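Local coordinates for protein putative phosphatase (Bacteroides thetaiotaomicron, PDB 3KYA) that is a putative phosphatase of unconfirmed activity, binding zinc ions and apparently built as a beta-propeller with an N-terminal IPT/TIG domain, at residues Tyr200-Glu203 with Ala204-Met207; Asp231-Phe234 with Asp235-Asp239; Thr253-Pro256 with Ile257-Glu260; Lys294-Pro297 with Asn298-Lys301. All coordinates share one frame; numbering follows the deposited sequence.

Contact 1: Tyr200-Glu203 with Ala204-Met207; sequences YADE and AEYM. With ZN (zinc ion), chain B.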
loop_
_atom_site.group_PDB
_atom_site.type_symbol
_atom_site.label_atom_id
_atom_site.label_comp_id
_atom_site.label_asym_id
_atom_site.label_seq_id
_atom_site.Cartn_x
_atom_site.Cartn_y
_atom_site.Cartn_z
ATOM N N TYR A 200 41.575 -15.590 -14.802
ATOM C CA TYR A 200 42.242 -14.415 -14.226
ATOM C C TYR A 200 42.054 -14.085 -12.739
ATOM O O TYR A 200 42.995 -13.600 -12.108
ATOM C CB TYR A 200 41.807 -13.169 -15.027
ATOM C CG TYR A 200 42.200 -13.213 -16.489
ATOM C CD1 TYR A 200 43.516 -13.009 -16.878
ATOM C CD2 TYR A 200 41.254 -13.448 -17.479
ATOM C CE1 TYR A 200 43.886 -13.043 -18.224
ATOM C CE2 TYR A 200 41.612 -13.485 -18.828
ATOM C CZ TYR A 200 42.927 -13.282 -19.188
ATOM O OH TYR A 200 43.284 -13.325 -20.517
ATOM N N ALA A 201 40.860 -14.305 -12.183
ATOM C CA ALA A 201 40.586 -13.898 -10.804
ATOM C C ALA A 201 39.446 -14.684 -10.163
ATOM O O ALA A 201 38.389 -14.859 -10.758
ATOM C CB ALA A 201 40.247 -12.391 -10.772
ATOM N N ASP A 202 39.673 -15.164 -8.946
ATOM C CA ASP A 202 38.632 -15.863 -8.208
ATOM C C ASP A 202 37.616 -14.874 -7.661
ATOM O O ASP A 202 37.878 -13.682 -7.590
ATOM C CB ASP A 202 39.236 -16.707 -7.090
ATOM C CG ASP A 202 39.790 -18.013 -7.620
ATOM O OD1 ASP A 202 38.997 -18.817 -8.159
ATOM O OD2 ASP A 202 40.990 -18.237 -7.525
ATOM N N GLU A 203 36.456 -15.398 -7.291
ATOM C CA GLU A 203 35.350 -14.611 -6.733
ATOM C C GLU A 203 35.817 -13.782 -5.549
ATOM O O GLU A 203 36.369 -14.328 -4.605
ATOM C CB GLU A 203 34.234 -15.555 -6.277
ATOM C CG GLU A 203 32.958 -14.862 -5.765
ATOM C CD GLU A 203 32.102 -14.261 -6.863
ATOM O OE1 GLU A 203 32.230 -14.675 -8.040
ATOM O OE2 GLU A 203 31.265 -13.389 -6.538
ATOM N N ALA A 204 35.596 -12.473 -5.611
ATOM C CA ALA A 204 35.966 -11.529 -4.537
ATOM C C ALA A 204 37.433 -11.582 -4.099
ATOM O O ALA A 204 37.754 -11.314 -2.942
ATOM C CB ALA A 204 35.029 -11.699 -3.320
ATOM N N GLU A 205 38.324 -11.900 -5.035
ATOM C CA GLU A 205 39.750 -11.903 -4.764
ATOM C C GLU A 205 40.232 -10.453 -4.666
ATOM O O GLU A 205 41.280 -10.178 -4.075
ATOM C CB GLU A 205 40.513 -12.662 -5.862
ATOM C CG GLU A 205 42.002 -12.803 -5.567
ATOM C CD GLU A 205 42.775 -13.708 -6.542
ATOM O OE1 GLU A 205 42.214 -14.167 -7.572
ATOM O OE2 GLU A 205 43.979 -13.946 -6.260
ATOM N N TYR A 206 39.465 -9.526 -5.251
ATOM C CA TYR A 206 39.813 -8.113 -5.237
ATOM C C TYR A 206 38.710 -7.197 -4.706
ATOM O O TYR A 206 37.545 -7.291 -5.122
ATOM C CB TYR A 206 40.176 -7.652 -6.652
ATOM C CG TYR A 206 41.349 -8.416 -7.239
ATOM C CD1 TYR A 206 41.157 -9.640 -7.872
ATOM C CD2 TYR A 206 42.648 -7.931 -7.129
ATOM C CE1 TYR A 206 42.230 -10.357 -8.394
ATOM C CE2 TYR A 206 43.727 -8.644 -7.642
ATOM C CZ TYR A 206 43.509 -9.852 -8.276
ATOM O OH TYR A 206 44.575 -10.564 -8.789
HETATM N N MSE A 207 39.111 -6.313 -3.799
HETATM C CA MSE A 207 38.266 -5.238 -3.291
HETATM C C MSE A 207 38.527 -4.065 -4.219
HETATM O O MSE A 207 39.689 -3.743 -4.485
HETATM C CB MSE A 207 38.645 -4.876 -1.857
HETATM C CG MSE A 207 37.773 -3.768 -1.244
HETATM SE SE MSE A 207 38.364 -3.175 0.519
HETATM C CE MSE A 207 37.820 -4.684 1.651
HETATM ZN ZN ZN B . 44.284 -16.080 -7.128
HETATM O O HOH W 1 44.117 -12.997 -9.789
#
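Glu-205 meets Asp-202 across a tight turn, and both of its carboxylate oxygens are engaged. OE2 of Glu-205 binds the zinc ion at 2.3 Å. OE1 of Glu-205, the oxygen that does not make the metal bond, takes the backbone N-H of Asp-202, N to OE1 being 3.1 Å; the donor arrives on the anti side, 15° out of the carboxylate plane. An extended chain, with CG anti to the backbone N (chi1 -175°), carries the carboxylate out to this position. A water donates a second bond to OE1. The same water donates to Tyr-200 O at 2.6 Å and accepts from Tyr-206 OH at 2.7 Å, lying in the plane of the tyrosine ring. Zinc on OE2, and the N-H and the water on OE1, thus hold the carboxylate by three partners. Asp-202 has also been seen as a zinc ligand, but here its OD2 stands 4.0 Å from the zinc, too far for a bond. Its OD2 is 4.3 Å from Glu-205 OE1, and the nearby cation would probably ease the repulsion of the two carboxylates.

A type II beta turn runs from Asp-202 to Glu-205, closed by Glu-205 N to Asp-202 O at 3.1 Å, with Ala-204 in its left-handed position. Ala-201 CB meets the edge of the Tyr-206 ring, 3.7 Å from CE1. Further out, Asn-194 bonds Asp-202 O and Tyr-206 N, while Glu-203 pairs with Lys-195. The turn leads into strand 206-211, which runs between strands 188-193 and 220-227, and helix 276-284 packs against Tyr-200.

Contact 2: Asp231-Phe234 with Asp235-Asp239; sequences DGTF and DDRSD. With EDO (1,2-ethanediol), chain M.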
loop_
_atom_site.group_PDB
_atom_site.type_symbol
_atom_site.label_atom_id
_atom_site.label_comp_id
_atom_site.label_asym_id
_atom_site.label_seq_id
_atom_site.Cartn_x
_atom_site.Cartn_y
_atom_site.Cartn_z
ATOM N N ASP A 231 46.166 -15.411 3.388
ATOM C CA ASP A 231 45.374 -15.883 4.530
ATOM C C ASP A 231 43.905 -15.440 4.485
ATOM O O ASP A 231 43.179 -15.621 5.468
ATOM C CB ASP A 231 46.025 -15.486 5.874
ATOM C CG ASP A 231 46.083 -13.982 6.093
ATOM O OD1 ASP A 231 45.523 -13.212 5.278
ATOM O OD2 ASP A 231 46.700 -13.568 7.106
ATOM N N GLY A 232 43.466 -14.842 3.372
ATOM C CA GLY A 232 42.078 -14.438 3.215
ATOM C C GLY A 232 41.724 -13.019 3.641
ATOM O O GLY A 232 40.613 -12.569 3.413
ATOM N N THR A 233 42.674 -12.298 4.232
ATOM C CA THR A 233 42.431 -10.942 4.724
ATOM C C THR A 233 42.673 -9.835 3.696
ATOM O O THR A 233 43.316 -10.043 2.667
ATOM C CB THR A 233 43.361 -10.630 5.932
ATOM O OG1 THR A 233 44.745 -10.691 5.514
ATOM C CG2 THR A 233 43.111 -11.606 7.078
ATOM N N PHE A 234 42.134 -8.655 3.983
ATOM C CA PHE A 234 42.466 -7.447 3.228
ATOM C C PHE A 234 43.103 -6.512 4.260
ATOM O O PHE A 234 42.407 -6.048 5.178
ATOM C CB PHE A 234 41.257 -6.738 2.611
ATOM C CG PHE A 234 40.564 -7.504 1.514
ATOM C CD1 PHE A 234 41.034 -7.457 0.201
ATOM C CD2 PHE A 234 39.426 -8.250 1.792
ATOM C CE1 PHE A 234 40.392 -8.167 -0.812
ATOM C CE2 PHE A 234 38.770 -8.943 0.787
ATOM C CZ PHE A 234 39.258 -8.903 -0.525
ATOM N N ASP A 235 44.406 -6.252 4.152
ATOM C CA ASP A 235 45.068 -5.348 5.101
ATOM C C ASP A 235 46.283 -4.628 4.481
ATOM O O ASP A 235 46.419 -4.575 3.264
ATOM C CB ASP A 235 45.403 -6.081 6.423
ATOM C CG ASP A 235 46.381 -7.239 6.252
ATOM O OD1 ASP A 235 47.186 -7.247 5.292
ATOM O OD2 ASP A 235 46.370 -8.133 7.129
ATOM N N ASP A 236 47.160 -4.071 5.309
ATOM C CA ASP A 236 48.294 -3.304 4.785
ATOM C C ASP A 236 49.363 -4.175 4.087
ATOM O O ASP A 236 50.290 -3.644 3.484
ATOM C CB ASP A 236 48.881 -2.385 5.875
ATOM C CG ASP A 236 47.925 -1.242 6.259
ATOM O OD1 ASP A 236 47.118 -0.793 5.418
ATOM O OD2 ASP A 236 47.981 -0.778 7.413
ATOM N N ARG A 237 49.213 -5.494 4.126
ATOM C CA ARG A 237 50.116 -6.374 3.385
ATOM C C ARG A 237 49.603 -6.575 1.964
ATOM O O ARG A 237 50.332 -7.059 1.106
ATOM C CB ARG A 237 50.215 -7.742 4.045
ATOM C CG ARG A 237 50.845 -7.747 5.428
ATOM C CD ARG A 237 50.679 -9.110 6.053
ATOM N NE ARG A 237 49.271 -9.395 6.297
ATOM C CZ ARG A 237 48.782 -10.580 6.652
ATOM N NH1 ARG A 237 49.581 -11.618 6.807
ATOM N NH2 ARG A 237 47.476 -10.724 6.848
ATOM N N SER A 238 48.338 -6.227 1.735
ATOM C CA SER A 238 47.690 -6.424 0.440
ATOM C C SER A 238 48.251 -5.553 -0.670
ATOM O O SER A 238 48.495 -4.361 -0.471
ATOM C CB SER A 238 46.180 -6.152 0.540
ATOM O OG SER A 238 45.545 -7.108 1.371
ATOM N N ASP A 239 48.447 -6.166 -1.835
ATOM C CA ASP A 239 48.879 -5.456 -3.020
ATOM C C ASP A 239 47.758 -4.487 -3.427
ATOM O O ASP A 239 46.591 -4.866 -3.429
ATOM C CB ASP A 239 49.139 -6.430 -4.165
ATOM C CG ASP A 239 49.631 -5.725 -5.437
ATOM O OD1 ASP A 239 50.787 -5.248 -5.443
ATOM O OD2 ASP A 239 48.862 -5.656 -6.430
HETATM C C1 EDO M . 45.798 -1.374 1.768
HETATM O O1 EDO M . 45.758 -0.636 3.004
HETATM C C2 EDO M . 47.230 -1.641 1.303
HETATM O O2 EDO M . 47.962 -0.402 1.313
#
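Arg-237 reaches back round its turn to Asp-231, passing Asp-235 on the way. From CB the chain sets out with CG anti to the carbonyl carbon, runs straight on to CD, and bends at chi3 (-66°), which brings the guanidinium round to the two aspartates. NE is the first polar atom, and it gives its hydrogen to the syn lone pair of Asp-235 OD1 at 3.2 Å. NH2 of Arg-237 meets the other oxygen, OD2 of Asp-235, at 2.8 Å, so this carboxylate is gripped side-on by two nitrogens. NH2 also donates to Asp-231 OD2 at 3.0 Å, close to the guanidinium plane, although the two planar groups stand 66° apart. NH1 is more distant, 3.5 Å from the same OD2 of Asp-231.

Each carboxylate is also tied to backbone. Asp-235 OD1 accepts Arg-237 N at 2.9 Å, an Asx turn within the type I turn 235-238, and Asn-229 bonds the same oxygen. Asp-231 OD1 makes a second Asx turn with Thr-233 N and takes the hydroxyl OG1 of Thr-233 at 2.6 Å. Beyond the charges, Ser-238 OG sits 3.6 Å from Phe-234 CA and accepts from Asp-235 N.

An alanine in place of Asp-235 removes the two-pronged acceptor, and the guanidinium would probably be freer to swing, with the backbone N-H of Arg-237 left without that acceptor.

One arginine ties both Asx turns into a salt-bridge network and probably offsets the repulsion of the two aspartates, 5.4 Å apart from Asp-231 OD2 to Asp-235 OD2.

Contact 3: Thr253-Pro256 with Ile257-Glu260; sequences TIHP and INGE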
loop_
_atom_site.group_PDB
_atom_site.type_symbol
_atom_site.label_atom_id
_atom_site.label_comp_id
_atom_site.label_asym_id
_atom_site.label_seq_id
_atom_site.Cartn_x
_atom_site.Cartn_y
_atom_site.Cartn_z
ATOM N N THR A 253 30.806 0.346 -9.197
ATOM C CA THR A 253 29.925 -0.807 -8.975
ATOM C C THR A 253 30.168 -1.910 -10.000
ATOM O O THR A 253 30.408 -1.617 -11.180
ATOM C CB THR A 253 28.444 -0.381 -9.079
ATOM O OG1 THR A 253 28.229 0.800 -8.288
ATOM C CG2 THR A 253 27.508 -1.501 -8.608
ATOM N N ILE A 254 30.077 -3.166 -9.551
ATOM C CA ILE A 254 30.271 -4.349 -10.388
ATOM C C ILE A 254 28.937 -4.930 -10.850
ATOM O O ILE A 254 27.996 -5.050 -10.041
ATOM C CB ILE A 254 31.079 -5.441 -9.613
ATOM C CG1 ILE A 254 32.537 -5.006 -9.455
ATOM C CG2 ILE A 254 31.040 -6.786 -10.325
ATOM C CD1 ILE A 254 33.353 -5.005 -10.767
ATOM N N HIS A 255 28.839 -5.276 -12.138
ATOM C CA HIS A 255 27.624 -5.904 -12.666
ATOM C C HIS A 255 27.541 -7.319 -12.077
ATOM O O HIS A 255 28.475 -8.101 -12.246
ATOM C CB HIS A 255 27.615 -5.960 -14.192
ATOM C CG HIS A 255 26.277 -6.297 -14.763
ATOM N ND1 HIS A 255 25.864 -7.589 -14.978
ATOM C CD2 HIS A 255 25.235 -5.502 -15.120
ATOM C CE1 HIS A 255 24.633 -7.582 -15.464
ATOM N NE2 HIS A 255 24.226 -6.326 -15.557
ATOM N N PRO A 256 26.426 -7.652 -11.406
ATOM C CA PRO A 256 26.341 -8.936 -10.687
ATOM C C PRO A 256 26.302 -10.196 -11.553
ATOM O O PRO A 256 26.546 -11.284 -11.026
ATOM C CB PRO A 256 25.052 -8.795 -9.864
ATOM C CG PRO A 256 24.223 -7.816 -10.636
ATOM C CD PRO A 256 25.185 -6.861 -11.270
ATOM N N ILE A 257 26.030 -10.070 -12.851
ATOM C CA ILE A 257 26.019 -11.234 -13.732
ATOM C C ILE A 257 27.253 -11.312 -14.630
ATOM O O ILE A 257 27.888 -12.367 -14.701
ATOM C CB ILE A 257 24.761 -11.289 -14.638
ATOM C CG1 ILE A 257 23.478 -11.107 -13.806
ATOM C CG2 ILE A 257 24.738 -12.600 -15.437
ATOM C CD1 ILE A 257 23.291 -12.116 -12.689
ATOM N N ASN A 258 27.571 -10.216 -15.323
ATOM C CA ASN A 258 28.672 -10.194 -16.296
ATOM C C ASN A 258 30.026 -9.712 -15.762
ATOM O O ASN A 258 31.047 -9.874 -16.435
ATOM C CB ASN A 258 28.243 -9.424 -17.559
ATOM C CG ASN A 258 27.098 -10.110 -18.295
ATOM O OD1 ASN A 258 27.066 -11.335 -18.401
ATOM N ND2 ASN A 258 26.140 -9.319 -18.809
ATOM N N GLY A 259 30.017 -9.068 -14.597
ATOM C CA GLY A 259 31.239 -8.670 -13.903
ATOM C C GLY A 259 31.989 -7.409 -14.286
ATOM O O GLY A 259 33.000 -7.100 -13.653
ATOM N N GLU A 260 31.534 -6.672 -15.305
ATOM C CA GLU A 260 32.235 -5.448 -15.681
ATOM C C GLU A 260 32.035 -4.382 -14.593
ATOM O O GLU A 260 31.146 -4.504 -13.740
ATOM C CB GLU A 260 31.826 -4.949 -17.086
ATOM C CG GLU A 260 30.420 -4.339 -17.229
ATOM C CD GLU A 260 29.298 -5.357 -17.354
ATOM O OE1 GLU A 260 29.521 -6.561 -17.065
ATOM O OE2 GLU A 260 28.180 -4.938 -17.760
#
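His-255 is held tightly to Asn-258, Gly-259 and Glu-260 as the chain doubles back beyond strand 252-254. His-255 N donates to Glu-260 O almost head-on at 2.9 Å, and its own carbonyl O receives Gly-259 N at 3.0 Å. The ring joins in: with CG anti to the backbone N (chi1 -167°), its edge is turned to the following residues, and ND1 of His-255 accepts Asn-258 N at 3.2 Å in a nearly linear bond of 177°, the donor tilted slightly out of the ring plane. Glu-260 bends so that its carboxylate runs alongside the histidine, the two planes 14° apart, and OE1 of Glu-260 touches His-255 CB at 3.5 Å. Gly-259 takes a positive phi at the bend.

The other side is looser. Ile-257 is exposed, its CB 3.8 Å from His-255 CE1 and its CD1 folded back over the Pro-256 carbonyl.

Further bonds come from outside: Glu-260 OE2 is hydrogen-bonded to the hydroxyls of Tyr-339 and Tyr-262, His-255 NE2 bonds Gly-321 O, and the Tyr-339 ring stacks on the histidine. Glu-260 OE1, by contrast, is buried without a partner. Since ND1 accepts an N-H and NE2 faces a carbonyl, the histidine is probably neutral, with its proton on NE2.

Contact 4: Lys294-Pro297 with Asn298-Lys301; sequences KNNP and NTFK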
loop_
_atom_site.group_PDB
_atom_site.type_symbol
_atom_site.label_atom_id
_atom_site.label_comp_id
_atom_site.label_asym_id
_atom_site.label_seq_id
_atom_site.Cartn_x
_atom_site.Cartn_y
_atom_site.Cartn_z
ATOM N N LYS A 294 41.062 9.366 -20.018
ATOM C CA LYS A 294 40.961 10.223 -21.213
ATOM C C LYS A 294 41.782 9.733 -22.419
ATOM O O LYS A 294 41.368 9.912 -23.567
ATOM C CB LYS A 294 41.337 11.666 -20.861
ATOM C CG LYS A 294 42.801 11.884 -20.510
ATOM C CD LYS A 294 43.070 13.341 -20.171
ATOM C CE LYS A 294 44.563 13.637 -20.105
ATOM N NZ LYS A 294 44.837 15.078 -19.826
ATOM N N ASN A 295 42.928 9.107 -22.170
ATOM C CA ASN A 295 43.787 8.629 -23.256
ATOM C C ASN A 295 43.414 7.261 -23.816
ATOM O O ASN A 295 44.018 6.813 -24.790
ATOM C CB ASN A 295 45.249 8.585 -22.788
ATOM C CG ASN A 295 45.800 9.960 -22.450
ATOM O OD1 ASN A 295 45.216 10.988 -22.800
ATOM N ND2 ASN A 295 46.934 9.981 -21.768
ATOM N N ASN A 296 42.439 6.592 -23.209
ATOM C CA ASN A 296 42.057 5.250 -23.633
ATOM C C ASN A 296 40.550 5.098 -23.702
ATOM O O ASN A 296 39.957 4.375 -22.895
ATOM C CB ASN A 296 42.642 4.229 -22.663
ATOM C CG ASN A 296 44.155 4.253 -22.624
ATOM O OD1 ASN A 296 44.814 3.717 -23.507
ATOM N ND2 ASN A 296 44.712 4.824 -21.559
ATOM N N PRO A 297 39.913 5.773 -24.674
ATOM C CA PRO A 297 38.450 5.738 -24.770
ATOM C C PRO A 297 37.835 4.396 -25.136
ATOM O O PRO A 297 36.657 4.186 -24.855
ATOM C CB PRO A 297 38.133 6.790 -25.858
ATOM C CG PRO A 297 39.389 6.949 -26.620
ATOM C CD PRO A 297 40.513 6.679 -25.672
ATOM N N ASN A 298 38.598 3.506 -25.764
ATOM C CA ASN A 298 38.092 2.177 -26.117
ATOM C C ASN A 298 38.056 1.212 -24.928
ATOM O O ASN A 298 37.230 0.301 -24.914
ATOM C CB ASN A 298 38.918 1.540 -27.245
ATOM C CG ASN A 298 38.678 2.186 -28.599
ATOM O OD1 ASN A 298 37.666 2.855 -28.826
ATOM N ND2 ASN A 298 39.601 1.956 -29.524
ATOM N N THR A 299 38.942 1.398 -23.944
ATOM C CA THR A 299 39.012 0.526 -22.759
ATOM C C THR A 299 38.141 1.041 -21.592
ATOM O O THR A 299 37.492 0.257 -20.890
ATOM C CB THR A 299 40.474 0.358 -22.309
ATOM O OG1 THR A 299 41.000 1.620 -21.882
ATOM C CG2 THR A 299 41.324 -0.175 -23.461
ATOM N N PHE A 300 38.137 2.359 -21.380
ATOM C CA PHE A 300 37.297 2.991 -20.352
ATOM C C PHE A 300 36.188 3.663 -21.143
ATOM O O PHE A 300 36.235 4.868 -21.400
ATOM C CB PHE A 300 38.058 4.018 -19.523
ATOM C CG PHE A 300 39.284 3.470 -18.854
ATOM C CD1 PHE A 300 39.193 2.853 -17.614
ATOM C CD2 PHE A 300 40.525 3.566 -19.465
ATOM C CE1 PHE A 300 40.325 2.341 -16.993
ATOM C CE2 PHE A 300 41.658 3.059 -18.855
ATOM C CZ PHE A 300 41.562 2.446 -17.619
ATOM N N LYS A 301 35.197 2.877 -21.548
ATOM C CA LYS A 301 34.140 3.384 -22.432
ATOM C C LYS A 301 33.145 4.319 -21.741
ATOM O O LYS A 301 32.509 3.928 -20.767
ATOM C CB LYS A 301 33.401 2.202 -23.071
ATOM C CG LYS A 301 32.431 2.585 -24.166
ATOM C CD LYS A 301 31.783 1.380 -24.856
ATOM C CE LYS A 301 30.656 1.866 -25.806
ATOM N NZ LYS A 301 30.041 0.790 -26.642
#
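The carbonyl oxygen of Asn-296 is gripped by Thr-299 and Phe-300 together. Phe-300 N donates to Asn-296 O at 3.1 Å, the hydrogen bond being nearly straight (171°) and running along the C=O axis. Thr-299 OG1 comes in from one side, tilted from the carbonyl plane, also 3.1 Å from Asn-296 O; the threonine has two modelled conformers, and the bond is described for one, so it is less certain than the backbone bond. Thr-299 N adds a weak third contact. The hydroxyl reaches the oxygen because it is tucked between the backbone N and the carbonyl carbon (chi1 64°).

The five residues 296-300 thus form a single alpha-turn, with Pro-297, Asn-298 and Thr-299 between its ends. Asn-296 CB lies in the plane of the Phe-300 ring, at its edge, 3.9 Å from CD2. A further tie is Lys-301 CA to Pro-297 O at 3.6 Å, a CA-H...O contact. The Asn-296 amide turns elsewhere, its ND2 bonded to Ile-292 O and Asp-290.

An alanine at Phe-300 takes away the ring beside Asn-296 CB and would probably open a gap on the buried side of the turn.

The turn ends the loop that follows helix 276-284 and feeds strand 300-305, an outermost strand of its sheet. There Lys-301 pairs by backbone with Arg-273 of the adjacent strand 270-274, and Lys-301 NZ forms a salt bridge with Glu-345.

In the fold
All four contacts are local turns or loops next to strands of the antiparallel sheets that make up the probable propeller. Contact 1 leads into strand 206-211, and contact 2 lies in the loop joining strands 220-227 and 240-246 of the same sheet; the two touch directly, Phe-234 CZ lying 3.7 Å from Ala-204 O. Contacts 3 and 4 lie at the two outermost strands of the next sheet, their centres about 19 Å apart. Contact 3 comes within about 7 Å of contact 1, nearest atoms. Contact 1 binds a zinc ion itself; in contact 2 the Thr-233 side chain lies about 6 Å from that of the zinc ligand His-153. None of this establishes a catalytic site.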